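Local coordinates for protein N-isopropylammelide isopropylaminohydrolase (Burkholderia multivorans ATCC 17616, PDB 6NBO) that belongs to the amidohydrolase family and folds as a TIM barrel that carries two zinc ions in this structure, at residues D69-G74 with D304-T309; E91-Y96 with D308-Y313; H102-A107 with L135-R140; A112-A117 with G314-L319; H126-T131 with V157-S162. One frame throughout, in Å; residues are numbered along the deposited sequence. Where two conformers were deposited one is given.

Interaction 1: residues D69-G74 with D304-T309; sequences DKTHWG and DGVRDT. With ZN (zinc ion), chain B; ZN (zinc ion), chain M; EDO (1,2-ethanediol), chain I.
Thr71 and His72 clamp the loop 304-309 by two polar bonds. Thr71 OG1, set anti to its own backbone N (chi1 -174°), donates to Val306 O at 2.6 Å, and in turn accepts from Trp73 N in an ST turn, so the hydroxyl is gripped from both sides of the contact. Next along, His72 N donates to Arg307 O over 2.8 Å.

Van der Waals and flat-group contacts follow. Trp73 CZ3 lies 3.5 Å above the centre of the Arg307 guanidinium, whose plane is tilted 44° from the indole. Val306 CG1 touches Trp73 CE3 at 3.7 Å. A 1,2-ethanediol molecule, probably from the crystallisation liquor, rests C1 over the middle of one indole face and takes a hydrogen bond from Gly74 N. Asp308 CB lies near the carbonyl oxygen of Lys70, and Thr309 CG2 approaches His72 NE2 at 3.7 Å.

Metal bonds occupy the far end. The Asp304 carboxylate bridges the two zinc ions, OD1 binding one at 2.3 Å and OD2 the other at 2.4 Å; His65, His67 and His218 complete the first site, and the second also has His250 and a water. Lys70 forms salt bridges with Glu93 and Asp128.

The chemistry thus grades from metal ligation to a guanidinium face covered by one carbon of a tryptophan, and the buried Thr71 hydroxyl ties the metal-bearing loop to its neighbour.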
# COMPACT_ATOMS: atom_id res chain seq x y z
N ASP A 69 11.77 2.21 4.26
CA ASP A 69 13.19 2.21 4.59
C ASP A 69 13.91 3.44 4.02
O ASP A 69 14.94 3.84 4.56
CB ASP A 69 13.86 0.92 4.09
CG ASP A 69 13.74 0.72 2.56
OD1 ASP A 69 12.67 1.05 1.99
OD2 ASP A 69 14.71 0.21 1.96
N LYS A 70 13.38 4.03 2.95
CA LYS A 70 14.08 5.09 2.22
C LYS A 70 13.77 6.49 2.73
O LYS A 70 14.50 7.43 2.41
CB LYS A 70 13.72 5.08 0.73
CG LYS A 70 14.09 3.86 -0.11
CD LYS A 70 13.52 4.09 -1.52
CE LYS A 70 13.58 2.85 -2.42
NZ LYS A 70 14.96 2.53 -2.89
N THR A 71 12.67 6.64 3.47
CA THR A 71 12.11 7.96 3.76
C THR A 71 13.04 8.78 4.65
O THR A 71 13.76 8.24 5.50
CB THR A 71 10.75 7.84 4.45
OG1 THR A 71 10.17 9.14 4.59
CG2 THR A 71 10.87 7.19 5.83
N HIS A 72 13.02 10.09 4.43
CA HIS A 72 13.66 11.05 5.33
C HIS A 72 12.65 11.73 6.25
O HIS A 72 12.93 12.80 6.79
CB HIS A 72 14.45 12.09 4.54
CG HIS A 72 15.64 11.52 3.83
ND1 HIS A 72 16.79 12.25 3.60
CD2 HIS A 72 15.86 10.29 3.30
CE1 HIS A 72 17.67 11.50 2.96
NE2 HIS A 72 17.13 10.31 2.76
N TRP A 73 11.47 11.13 6.40
CA TRP A 73 10.47 11.67 7.32
C TRP A 73 11.09 11.87 8.69
O TRP A 73 11.79 11.00 9.20
CB TRP A 73 9.28 10.72 7.41
CG TRP A 73 8.06 11.39 7.99
CD1 TRP A 73 7.66 11.40 9.30
CD2 TRP A 73 7.12 12.19 7.27
NE1 TRP A 73 6.51 12.15 9.43
CE2 TRP A 73 6.16 12.65 8.20
CE3 TRP A 73 6.98 12.57 5.93
CZ2 TRP A 73 5.08 13.46 7.84
CZ3 TRP A 73 5.91 13.38 5.56
CH2 TRP A 73 4.98 13.81 6.51
N GLY A 74 10.85 13.05 9.27
CA GLY A 74 11.43 13.37 10.56
C GLY A 74 12.87 13.82 10.53
O GLY A 74 13.40 14.21 11.58
N ASP A 304 4.11 5.45 -3.23
CA ASP A 304 5.51 5.21 -3.58
C ASP A 304 6.37 5.90 -2.53
O ASP A 304 5.99 5.92 -1.35
CB ASP A 304 5.86 5.71 -4.99
CG ASP A 304 6.79 4.76 -5.72
OD1 ASP A 304 7.14 3.72 -5.14
OD2 ASP A 304 7.18 5.06 -6.87
N GLY A 305 7.49 6.48 -2.92
CA GLY A 305 8.37 7.11 -1.94
C GLY A 305 7.71 8.27 -1.22
O GLY A 305 6.78 8.91 -1.71
N VAL A 306 8.20 8.54 -0.01
CA VAL A 306 7.75 9.69 0.78
C VAL A 306 8.99 10.44 1.24
O VAL A 306 9.70 9.98 2.15
CB VAL A 306 6.90 9.27 1.98
CG1 VAL A 306 6.58 10.50 2.85
CG2 VAL A 306 5.61 8.58 1.52
N ARG A 307 9.25 11.60 0.63
CA ARG A 307 10.33 12.51 1.04
C ARG A 307 11.67 11.77 1.19
O ARG A 307 12.27 11.73 2.27
CB ARG A 307 9.96 13.23 2.34
CG ARG A 307 8.75 14.11 2.18
CD ARG A 307 8.68 15.23 3.22
NE ARG A 307 7.31 15.73 3.26
CZ ARG A 307 6.79 16.49 4.21
NH1 ARG A 307 7.53 16.89 5.24
NH2 ARG A 307 5.51 16.84 4.13
N ASP A 308 12.12 11.17 0.09
CA ASP A 308 13.37 10.43 0.12
C ASP A 308 14.32 11.06 -0.89
O ASP A 308 14.11 12.22 -1.28
CB ASP A 308 13.13 8.93 -0.11
CG ASP A 308 12.41 8.62 -1.42
OD1 ASP A 308 12.59 9.35 -2.42
OD2 ASP A 308 11.68 7.61 -1.45
N THR A 309 15.38 10.36 -1.30
CA THR A 309 16.30 10.99 -2.25
C THR A 309 15.80 10.90 -3.69
O THR A 309 16.38 11.56 -4.56
CB THR A 309 17.71 10.37 -2.17
OG1 THR A 309 17.70 9.05 -2.72
CG2 THR A 309 18.20 10.32 -0.73
ZN ZN B . 7.94 1.66 -5.63
ZN ZN M . 8.73 3.53 -7.82
C1 EDO I . 8.26 15.61 8.21
O1 EDO I . 9.61 15.15 8.15
C2 EDO I . 7.74 15.55 9.64
O2 EDO I . 8.69 16.20 10.50
O HOH W 1 10.34 2.52 -6.49

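Interaction 2: residues E91-Y96 with D308-Y313; sequences ENERHY and DTWTPY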
# COMPACT_ATOMS: atom_id res chain seq x y z
N GLU A 91 21.92 5.81 -8.92
CA GLU A 91 23.28 6.00 -8.44
C GLU A 91 23.37 7.12 -7.40
O GLU A 91 24.28 7.11 -6.57
CB GLU A 91 24.22 6.30 -9.61
N ASN A 92 22.45 8.08 -7.43
CA ASN A 92 22.43 9.10 -6.38
C ASN A 92 22.03 8.49 -5.04
O ASN A 92 22.65 8.79 -4.01
CB ASN A 92 21.48 10.24 -6.74
CG ASN A 92 21.28 11.21 -5.59
OD1 ASN A 92 22.12 12.07 -5.33
ND2 ASN A 92 20.18 11.07 -4.87
N GLU A 93 21.00 7.64 -5.04
CA GLU A 93 20.57 7.01 -3.79
C GLU A 93 21.69 6.15 -3.20
O GLU A 93 21.92 6.19 -1.98
CB GLU A 93 19.34 6.15 -4.04
CG GLU A 93 18.85 5.41 -2.80
CD GLU A 93 17.61 4.57 -3.08
OE1 GLU A 93 17.59 3.89 -4.13
OE2 GLU A 93 16.67 4.60 -2.26
N ARG A 94 22.38 5.37 -4.03
CA ARG A 94 23.45 4.51 -3.53
C ARG A 94 24.58 5.33 -2.93
O ARG A 94 25.15 4.95 -1.90
CB ARG A 94 23.95 3.60 -4.65
CG ARG A 94 25.29 2.93 -4.37
CD ARG A 94 25.46 1.59 -5.09
NE ARG A 94 24.94 1.57 -6.46
CZ ARG A 94 23.90 0.84 -6.85
NH1 ARG A 94 23.27 0.06 -5.98
NH2 ARG A 94 23.49 0.89 -8.12
N HIS A 95 24.91 6.48 -3.55
CA HIS A 95 25.95 7.34 -2.99
C HIS A 95 25.50 7.98 -1.68
O HIS A 95 26.31 8.13 -0.75
CB HIS A 95 26.35 8.42 -4.01
CG HIS A 95 27.29 9.45 -3.47
ND1 HIS A 95 26.87 10.64 -2.92
CD2 HIS A 95 28.65 9.46 -3.39
CE1 HIS A 95 27.92 11.34 -2.53
NE2 HIS A 95 29.01 10.65 -2.80
N TYR A 96 24.23 8.37 -1.58
CA TYR A 96 23.73 8.94 -0.34
C TYR A 96 23.88 7.96 0.82
O TYR A 96 24.39 8.31 1.89
CB TYR A 96 22.27 9.39 -0.49
CG TYR A 96 21.63 9.65 0.86
CD1 TYR A 96 21.96 10.78 1.59
CD2 TYR A 96 20.73 8.74 1.42
CE1 TYR A 96 21.40 11.02 2.84
CE2 TYR A 96 20.16 8.98 2.66
CZ TYR A 96 20.51 10.12 3.37
OH TYR A 96 19.96 10.37 4.61
N ASP A 308 12.12 11.17 0.09
CA ASP A 308 13.37 10.43 0.12
C ASP A 308 14.32 11.06 -0.89
O ASP A 308 14.11 12.22 -1.28
CB ASP A 308 13.13 8.93 -0.11
CG ASP A 308 12.41 8.62 -1.42
OD1 ASP A 308 12.59 9.35 -2.42
OD2 ASP A 308 11.68 7.61 -1.45
N THR A 309 15.38 10.36 -1.30
CA THR A 309 16.30 10.99 -2.25
C THR A 309 15.80 10.90 -3.69
O THR A 309 16.38 11.56 -4.56
CB THR A 309 17.71 10.37 -2.17
OG1 THR A 309 17.70 9.05 -2.72
CG2 THR A 309 18.20 10.32 -0.73
N TRP A 310 14.76 10.11 -3.96
CA TRP A 310 14.13 10.07 -5.28
C TRP A 310 13.10 11.18 -5.44
O TRP A 310 13.05 11.84 -6.49
CB TRP A 310 13.43 8.73 -5.52
CG TRP A 310 14.29 7.51 -5.62
CD1 TRP A 310 14.91 6.85 -4.60
CD2 TRP A 310 14.57 6.77 -6.82
NE1 TRP A 310 15.58 5.75 -5.09
CE2 TRP A 310 15.39 5.68 -6.45
CE3 TRP A 310 14.23 6.93 -8.16
CZ2 TRP A 310 15.87 4.75 -7.37
CZ3 TRP A 310 14.70 6.01 -9.08
CH2 TRP A 310 15.52 4.93 -8.68
N THR A 311 12.24 11.37 -4.44
CA THR A 311 11.10 12.27 -4.62
C THR A 311 10.89 13.11 -3.36
O THR A 311 11.03 12.59 -2.25
CB THR A 311 9.81 11.49 -4.94
OG1 THR A 311 8.72 12.40 -5.12
CG2 THR A 311 9.45 10.50 -3.81
N PRO A 312 10.61 14.40 -3.52
CA PRO A 312 10.21 15.22 -2.36
C PRO A 312 8.75 15.05 -2.00
O PRO A 312 8.32 15.57 -0.97
CB PRO A 312 10.48 16.65 -2.84
CG PRO A 312 10.16 16.57 -4.32
CD PRO A 312 10.67 15.20 -4.76
N TYR A 313 7.98 14.34 -2.83
CA TYR A 313 6.54 14.26 -2.65
C TYR A 313 6.19 13.09 -1.73
O TYR A 313 7.07 12.46 -1.14
CB TYR A 313 5.84 14.12 -4.00
CG TYR A 313 6.27 15.19 -4.96
CD1 TYR A 313 6.04 16.53 -4.66
CD2 TYR A 313 6.90 14.88 -6.16
CE1 TYR A 313 6.43 17.53 -5.53
CE2 TYR A 313 7.29 15.88 -7.05
CZ TYR A 313 7.05 17.20 -6.72
OH TYR A 313 7.44 18.20 -7.58
O HOH W 2 18.24 9.27 -5.62
O HOH W 3 16.37 7.43 -1.26
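The loop after strand 299-301 of the amidohydrolase barrel meets helix 89-97 through two residues: Thr309 meets Asn92, Glu93 and Tyr96, and Trp310 meets Glu93. Glu93, extended with CG anti to the backbone N (chi1 178°), reaches the indole edge: Trp310 NE1 donates to Glu93 OE1 at 2.9 Å. The acceptor lies in the ring plane, yet the N-H comes down on the carboxylate from above, the two planes standing 80° apart. The other oxygen, OE2, has Lys70 as a salt-bridge partner.

Thr309 uses both its branches. Its CG2 sits over one face of Tyr96, a CH-pi contact with CG2 4.1 Å from the ring centroid. Its hydroxyl meets a water whose O is 2.6 Å from Thr309 OG1 and also bonds Glu93 OE2; a second water links OG1 to Asn92 ND2. Within the loop, Asp308 OD1 accepts from Trp310 N at 2.8 Å and from Thr311 N at 2.9 Å, an Asx turn extended to an Asx motif that fixes the bend presenting Trp310.

Around this joint, the Tyr96 ring meets His72 of the loop after strand 56-66, while the carboxylates of Glu93 and of Asp128, at the end of strand 120-128, lie close together and share Lys70.

Interaction 3: residues H102-A107 with L135-R140; sequences HDAGAA and LRHLHR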
# COMPACT_ATOMS: atom_id res chain seq x y z
N HIS A 102 22.21 7.14 7.14
CA HIS A 102 20.76 7.05 7.17
C HIS A 102 20.32 5.80 7.91
O HIS A 102 20.82 4.70 7.66
CB HIS A 102 20.19 7.06 5.75
CG HIS A 102 18.69 7.06 5.70
ND1 HIS A 102 17.94 5.90 5.71
CD2 HIS A 102 17.79 8.07 5.65
CE1 HIS A 102 16.66 6.20 5.67
NE2 HIS A 102 16.54 7.51 5.63
N ASP A 103 19.37 5.97 8.83
CA ASP A 103 18.86 4.89 9.68
C ASP A 103 17.43 4.60 9.25
O ASP A 103 16.50 5.34 9.60
CB ASP A 103 18.93 5.28 11.15
CG ASP A 103 18.27 4.26 12.07
OD1 ASP A 103 18.17 3.07 11.69
OD2 ASP A 103 17.84 4.66 13.17
N ALA A 104 17.24 3.50 8.51
CA ALA A 104 15.89 3.09 8.14
C ALA A 104 15.03 2.79 9.36
O ALA A 104 13.80 2.69 9.21
CB ALA A 104 15.94 1.86 7.23
N GLY A 105 15.62 2.66 10.55
CA GLY A 105 14.87 2.39 11.76
C GLY A 105 14.05 3.57 12.25
O GLY A 105 12.82 3.49 12.30
N ALA A 106 14.72 4.66 12.63
CA ALA A 106 13.98 5.82 13.12
C ALA A 106 13.10 6.41 12.04
O ALA A 106 11.98 6.84 12.32
CB ALA A 106 14.94 6.87 13.68
N ALA A 107 13.58 6.40 10.79
CA ALA A 107 12.81 6.97 9.70
C ALA A 107 11.53 6.19 9.45
O ALA A 107 10.44 6.78 9.39
CB ALA A 107 13.67 7.01 8.43
N LEU A 135 20.83 -7.54 4.62
CA LEU A 135 19.50 -7.44 5.21
C LEU A 135 19.38 -6.26 6.18
O LEU A 135 18.43 -6.23 6.98
CB LEU A 135 19.15 -8.74 5.94
CG LEU A 135 19.20 -10.03 5.11
CD1 LEU A 135 18.72 -11.24 5.92
CD2 LEU A 135 18.41 -9.89 3.81
N ARG A 136 20.30 -5.30 6.15
CA ARG A 136 20.28 -4.25 7.17
C ARG A 136 19.00 -3.43 7.12
O ARG A 136 18.41 -3.13 8.16
CB ARG A 136 21.50 -3.33 7.05
CG ARG A 136 21.37 -2.13 7.98
CD ARG A 136 22.69 -1.52 8.35
NE ARG A 136 23.62 -1.43 7.23
CZ ARG A 136 23.53 -0.56 6.23
NH1 ARG A 136 24.46 -0.56 5.28
NH2 ARG A 136 22.51 0.29 6.17
N HIS A 137 18.56 -3.05 5.92
CA HIS A 137 17.31 -2.29 5.82
C HIS A 137 16.13 -3.14 6.27
O HIS A 137 15.22 -2.65 6.96
CB HIS A 137 17.07 -1.79 4.40
CG HIS A 137 18.23 -1.02 3.82
ND1 HIS A 137 18.80 0.06 4.45
CD2 HIS A 137 18.90 -1.18 2.65
CE1 HIS A 137 19.79 0.53 3.70
NE2 HIS A 137 19.87 -0.21 2.61
N LEU A 138 16.10 -4.41 5.86
CA LEU A 138 15.04 -5.31 6.31
C LEU A 138 14.98 -5.39 7.83
O LEU A 138 13.90 -5.26 8.42
CB LEU A 138 15.27 -6.70 5.71
CG LEU A 138 14.24 -7.73 6.17
CD1 LEU A 138 12.84 -7.29 5.73
CD2 LEU A 138 14.60 -9.12 5.63
N HIS A 139 16.13 -5.60 8.48
CA HIS A 139 16.13 -5.70 9.94
C HIS A 139 15.60 -4.44 10.60
O HIS A 139 14.89 -4.51 11.61
CB HIS A 139 17.55 -6.01 10.45
CG HIS A 139 18.00 -7.42 10.17
ND1 HIS A 139 17.18 -8.52 10.37
CD2 HIS A 139 19.17 -7.91 9.71
CE1 HIS A 139 17.84 -9.62 10.03
NE2 HIS A 139 19.05 -9.27 9.63
N ARG A 140 15.92 -3.26 10.05
CA ARG A 140 15.41 -2.02 10.64
C ARG A 140 13.89 -1.91 10.49
O ARG A 140 13.20 -1.50 11.43
CB ARG A 140 16.10 -0.81 10.01
CG ARG A 140 17.62 -0.76 10.19
CD ARG A 140 18.06 -0.59 11.64
NE ARG A 140 17.88 -1.80 12.45
CZ ARG A 140 18.77 -2.78 12.57
NH1 ARG A 140 18.50 -3.83 13.33
NH2 ARG A 140 19.94 -2.70 11.93
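Arg140 overlaps the first turn of helix 104-117 with the base of its side chain: CB sits 3.5 Å from Gly105 N and 3.9 Å from Ala104 CB. Gly105 has no side chain, and here the backbones come close, Gly105 CA lying 4.6 Å from Arg140 CA. From CB the arginine chain bends: chi2 (-66°) puts CD 3.7 Å from Asp103 OD1, and chi3 (73°) then turns NE, the two side chains crossing at about a right angle. Their charged ends stay apart, with Arg140 NE 4.9 Å from Asp103 OD1; the guanidinium instead pairs through NH1 with Asp143 of its own helix.

Asp103 is engaged on its own side. As N-cap it takes Gly105 N on OD1 at 2.8 Å and Ala106 N on OD2 at 3.2 Å, both donors standing well above the carboxylate plane. The cap holds the carboxylate beside the aliphatic part of Arg140. Deeper in, the methyl of Ala104 points at the neighbouring helix, with His137 ND1 4.4 Å from CB; the His137 ring in turn touches Val127 and Asp128.

Helices 104-117 and 136-147 are neighbours in the outer helical layer of the TIM barrel, one before and one after strand 120-128.

Interaction 4: residues A112-A117 with G314-L319; sequences ARAFLA and GSPDML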
# COMPACT_ATOMS: atom_id res chain seq x y z
N ALA A 112 5.77 5.55 9.64
CA ALA A 112 4.65 4.65 9.92
C ALA A 112 3.76 5.22 11.02
O ALA A 112 2.53 5.08 10.97
CB ALA A 112 5.15 3.26 10.29
N ARG A 113 4.37 5.87 12.01
CA ARG A 113 3.55 6.51 13.04
C ARG A 113 2.76 7.68 12.48
O ARG A 113 1.62 7.92 12.90
CB ARG A 113 4.43 6.92 14.22
CG ARG A 113 4.66 5.76 15.17
CD ARG A 113 5.54 6.10 16.36
NE ARG A 113 5.44 5.05 17.37
CZ ARG A 113 6.37 4.79 18.28
NH1 ARG A 113 7.49 5.51 18.30
NH2 ARG A 113 6.19 3.81 19.15
N ALA A 114 3.33 8.42 11.52
CA ALA A 114 2.57 9.49 10.86
C ALA A 114 1.42 8.91 10.04
O ALA A 114 0.33 9.49 9.98
CB ALA A 114 3.49 10.33 9.98
N PHE A 115 1.66 7.79 9.36
CA PHE A 115 0.57 7.08 8.69
C PHE A 115 -0.56 6.77 9.68
O PHE A 115 -1.73 7.09 9.44
CB PHE A 115 1.10 5.80 8.06
CG PHE A 115 1.59 5.96 6.62
CD1 PHE A 115 0.69 6.17 5.59
CD2 PHE A 115 2.94 5.88 6.32
CE1 PHE A 115 1.12 6.29 4.27
CE2 PHE A 115 3.39 6.00 4.99
CZ PHE A 115 2.48 6.22 3.97
N LEU A 116 -0.21 6.17 10.82
CA LEU A 116 -1.21 5.83 11.84
C LEU A 116 -1.97 7.06 12.30
O LEU A 116 -3.21 7.05 12.38
CB LEU A 116 -0.53 5.14 13.02
CG LEU A 116 -1.48 4.62 14.12
CD1 LEU A 116 -2.51 3.62 13.55
CD2 LEU A 116 -0.69 4.00 15.24
N ALA A 117 -1.26 8.16 12.60
CA ALA A 117 -1.94 9.36 13.08
C ALA A 117 -2.92 9.91 12.05
O ALA A 117 -3.92 10.55 12.41
CB ALA A 117 -0.91 10.44 13.45
N GLY A 314 4.91 12.80 -1.62
CA GLY A 314 4.45 11.74 -0.76
C GLY A 314 3.93 12.30 0.55
O GLY A 314 4.38 13.35 1.03
N SER A 315 2.96 11.60 1.14
CA SER A 315 2.33 12.06 2.38
C SER A 315 1.79 10.85 3.12
O SER A 315 1.34 9.89 2.49
CB SER A 315 1.20 13.05 2.08
OG SER A 315 0.28 13.14 3.15
N PRO A 316 1.82 10.86 4.45
CA PRO A 316 1.14 9.81 5.22
C PRO A 316 -0.38 9.89 5.17
O PRO A 316 -1.04 9.07 5.81
CB PRO A 316 1.65 10.03 6.66
CG PRO A 316 2.03 11.47 6.71
CD PRO A 316 2.48 11.86 5.31
N ASP A 317 -0.95 10.86 4.46
CA ASP A 317 -2.41 11.00 4.35
C ASP A 317 -2.89 10.23 3.12
O ASP A 317 -2.77 10.71 1.99
CB ASP A 317 -2.77 12.49 4.26
CG ASP A 317 -4.26 12.72 4.35
OD1 ASP A 317 -5.01 11.75 4.17
OD2 ASP A 317 -4.69 13.86 4.59
N MET A 318 -3.47 9.04 3.33
CA MET A 318 -3.93 8.27 2.17
C MET A 318 -5.17 8.87 1.54
O MET A 318 -5.46 8.55 0.38
CB MET A 318 -4.20 6.81 2.55
CG MET A 318 -2.92 6.00 2.86
SD MET A 318 -1.64 6.18 1.60
CE MET A 318 -2.44 5.39 0.20
N LEU A 319 -5.90 9.73 2.25
CA LEU A 319 -6.97 10.46 1.57
C LEU A 319 -6.39 11.38 0.51
O LEU A 319 -6.97 11.55 -0.57
CB LEU A 319 -7.80 11.27 2.58
CG LEU A 319 -8.69 10.48 3.54
CD1 LEU A 319 -9.58 11.42 4.37
CD2 LEU A 319 -9.52 9.45 2.76
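Phe115 lays its ring against Pro316, close to the C-terminal end of helix 104-117. From CB the side chain turns toward the loop 314-317, and CG comes within 4.1 Å of Pro316 CB. Next, CD1 meets Pro316 O at 3.4 Å. CE1 has Pro316 CA over the ring face and Met318 SD at the edge, the sulfur 3.8 Å from CE1. At the tip, CZ approaches Pro316 CA and Ser315 O.

Pro316 CA stands over one face, 3.8 Å from the ring centroid and offset toward the rim, a CH-pi contact. Met318 SD lies in the ring plane, a Met-aromatic contact; chi2 of Met318 (-49°) puts the sulfur at that edge.

In the TIM barrel this joins the end of outer helix 104-117 to the loop leading into helix 318-328, whose first residue is Met318, against strands 56-66 and 120-128: Phe115 also touches Ile123 and Glu63, and Met318 touches Leu61.

Beside the ring, Ala114 CB packs on Pro316 CG at 3.8 Å, and Trp73 touches both residues. The loop holds its shape through an ST turn, Asp317 N donating to Ser315 OG at 2.9 Å. Asp317 then caps helix 318-328 by a weak bond from Leu319 N to OD1, an oxygen that also pairs with Arg385.

Interaction 5: residues H126-T131 with V157-S162; sequences HVDVDT and VAFPQS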
# COMPACT_ATOMS: atom_id res chain seq x y z
N HIS A 126 7.81 -1.85 0.42
CA HIS A 126 8.99 -2.48 -0.14
C HIS A 126 10.18 -2.05 0.70
O HIS A 126 10.17 -0.99 1.32
CB HIS A 126 9.14 -2.07 -1.61
CG HIS A 126 7.95 -2.47 -2.44
ND1 HIS A 126 8.01 -3.45 -3.41
CD2 HIS A 126 6.66 -2.05 -2.41
CE1 HIS A 126 6.81 -3.62 -3.94
NE2 HIS A 126 5.97 -2.78 -3.36
N VAL A 127 11.17 -2.93 0.79
CA VAL A 127 12.39 -2.65 1.54
C VAL A 127 13.56 -3.11 0.68
O VAL A 127 13.54 -4.23 0.17
CB VAL A 127 12.42 -3.37 2.90
CG1 VAL A 127 13.74 -3.10 3.62
CG2 VAL A 127 11.24 -2.93 3.77
N ASP A 128 14.56 -2.26 0.52
CA ASP A 128 15.68 -2.60 -0.35
C ASP A 128 16.45 -3.77 0.24
O ASP A 128 16.83 -3.74 1.42
CB ASP A 128 16.60 -1.40 -0.55
CG ASP A 128 15.94 -0.29 -1.35
OD1 ASP A 128 14.83 -0.47 -1.86
OD2 ASP A 128 16.56 0.78 -1.46
N VAL A 129 16.68 -4.80 -0.56
CA VAL A 129 17.49 -5.95 -0.17
C VAL A 129 18.50 -6.16 -1.29
O VAL A 129 18.11 -6.46 -2.42
CB VAL A 129 16.63 -7.21 0.05
CG1 VAL A 129 17.52 -8.45 0.29
CG2 VAL A 129 15.67 -7.02 1.21
N ASP A 130 19.78 -5.96 -0.99
CA ASP A 130 20.80 -5.97 -2.04
C ASP A 130 22.15 -6.26 -1.41
O ASP A 130 22.30 -6.25 -0.19
CB ASP A 130 20.83 -4.64 -2.80
CG ASP A 130 21.01 -3.45 -1.86
OD1 ASP A 130 21.98 -3.45 -1.06
OD2 ASP A 130 20.19 -2.51 -1.92
N THR A 131 23.16 -6.47 -2.26
CA THR A 131 24.49 -6.81 -1.76
C THR A 131 25.32 -5.58 -1.38
O THR A 131 26.50 -5.73 -1.06
CB THR A 131 25.24 -7.66 -2.79
OG1 THR A 131 25.28 -6.97 -4.05
CG2 THR A 131 24.52 -9.00 -2.95
N VAL A 157 7.82 -6.29 1.40
CA VAL A 157 8.27 -6.85 0.13
C VAL A 157 9.79 -6.71 0.06
O VAL A 157 10.32 -5.59 0.11
CB VAL A 157 7.63 -6.13 -1.07
CG1 VAL A 157 7.99 -6.87 -2.37
CG2 VAL A 157 6.12 -6.02 -0.90
N ALA A 158 10.49 -7.83 -0.08
CA ALA A 158 11.96 -7.81 -0.21
C ALA A 158 12.31 -7.38 -1.63
O ALA A 158 12.13 -8.15 -2.58
CB ALA A 158 12.53 -9.19 0.10
N PHE A 159 12.84 -6.16 -1.78
CA PHE A 159 12.95 -5.49 -3.09
C PHE A 159 14.40 -5.36 -3.54
O PHE A 159 15.14 -4.52 -2.99
CB PHE A 159 12.28 -4.11 -3.00
CG PHE A 159 12.33 -3.31 -4.28
CD1 PHE A 159 11.91 -3.87 -5.49
CD2 PHE A 159 12.75 -1.99 -4.27
CE1 PHE A 159 11.94 -3.13 -6.67
CE2 PHE A 159 12.79 -1.24 -5.44
CZ PHE A 159 12.39 -1.82 -6.65
N PRO A 160 14.86 -6.13 -4.53
CA PRO A 160 16.24 -5.99 -5.05
C PRO A 160 16.31 -4.78 -5.99
O PRO A 160 16.31 -4.89 -7.22
CB PRO A 160 16.47 -7.32 -5.77
CG PRO A 160 15.07 -7.66 -6.32
CD PRO A 160 14.08 -7.15 -5.27
N GLN A 161 16.43 -3.60 -5.35
CA GLN A 161 16.25 -2.33 -6.06
C GLN A 161 17.21 -2.19 -7.24
O GLN A 161 16.85 -1.61 -8.26
CB GLN A 161 16.43 -1.17 -5.08
CG GLN A 161 16.68 0.21 -5.70
CD GLN A 161 15.42 0.86 -6.25
OE1 GLN A 161 14.77 1.66 -5.57
NE2 GLN A 161 15.08 0.54 -7.49
N SER A 162 18.43 -2.72 -7.12
CA SER A 162 19.41 -2.60 -8.19
C SER A 162 19.52 -3.85 -9.05
O SER A 162 20.47 -3.97 -9.82
CB SER A 162 20.77 -2.25 -7.60
OG SER A 162 21.19 -3.25 -6.70
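His126 is flanked by two side chains of the adjacent strand. Val157 CB lies over one face of the imidazole, 3.9 Å from its centroid, the two side chains running side by side. The ring edge points at the face of Phe159 in a T-shaped pair, centroids of His126 and Phe159 5.8 Å apart and planes at 84°. Next along, Asp128 OD1 meets the edge of Phe159 at CD2, 3.5 Å away, and Gln161 CB packs beside the carboxylate.

These side chains are set by the parallel pairing of strands 120-128 and 153-159, joined through helix 136-147 in a beta-alpha-beta unit of the barrel. Val127 N donates to Val157 O at 2.9 Å, Phe159 N to Val127 O at 2.8 Å, and Val129 N to Phe159 O at 2.9 Å, the last from above the carbonyl plane. Beyond the strand end, Val129 CG2 touches Ala158 CB at 4.0 Å, and both residues touch helix 170-180.

Farther out, Phe159 stacks on the zinc ligand His218, and His126 meets the rings of His65 and His67 and pairs edge-to-face with His218. The aromatic pair therefore forms a second shell, its imidazole still polar, beside the zinc ligands, while Lys70 and Arg97 both pair with the buried Asp128 carboxylate through OD2.

Interactions 1 and 5 are the buried contacts; the other three are only partly buried. Interaction 1 supplies a zinc ligand, interaction 5 lies behind the ligands, and the Trp310 side chain of interaction 2 comes about 6 Å from a zinc ion. Lys70 connects interactions 1, 2 and 5, and Trp73 connects 1 and 4. Interactions 1 and 2 share Asp308 and Thr309 of one loop, while interactions 3 and 4 use opposite ends of helix 104-117. Thr71 O accepts from His102 NE2 of interaction 3. Strand bonds and metal ligation dominate near the barrel mouth, waters bridge interaction 2, and interaction 3, between two helices, and interaction 4, between a helix end and a loop, have no hydrogen bond across them.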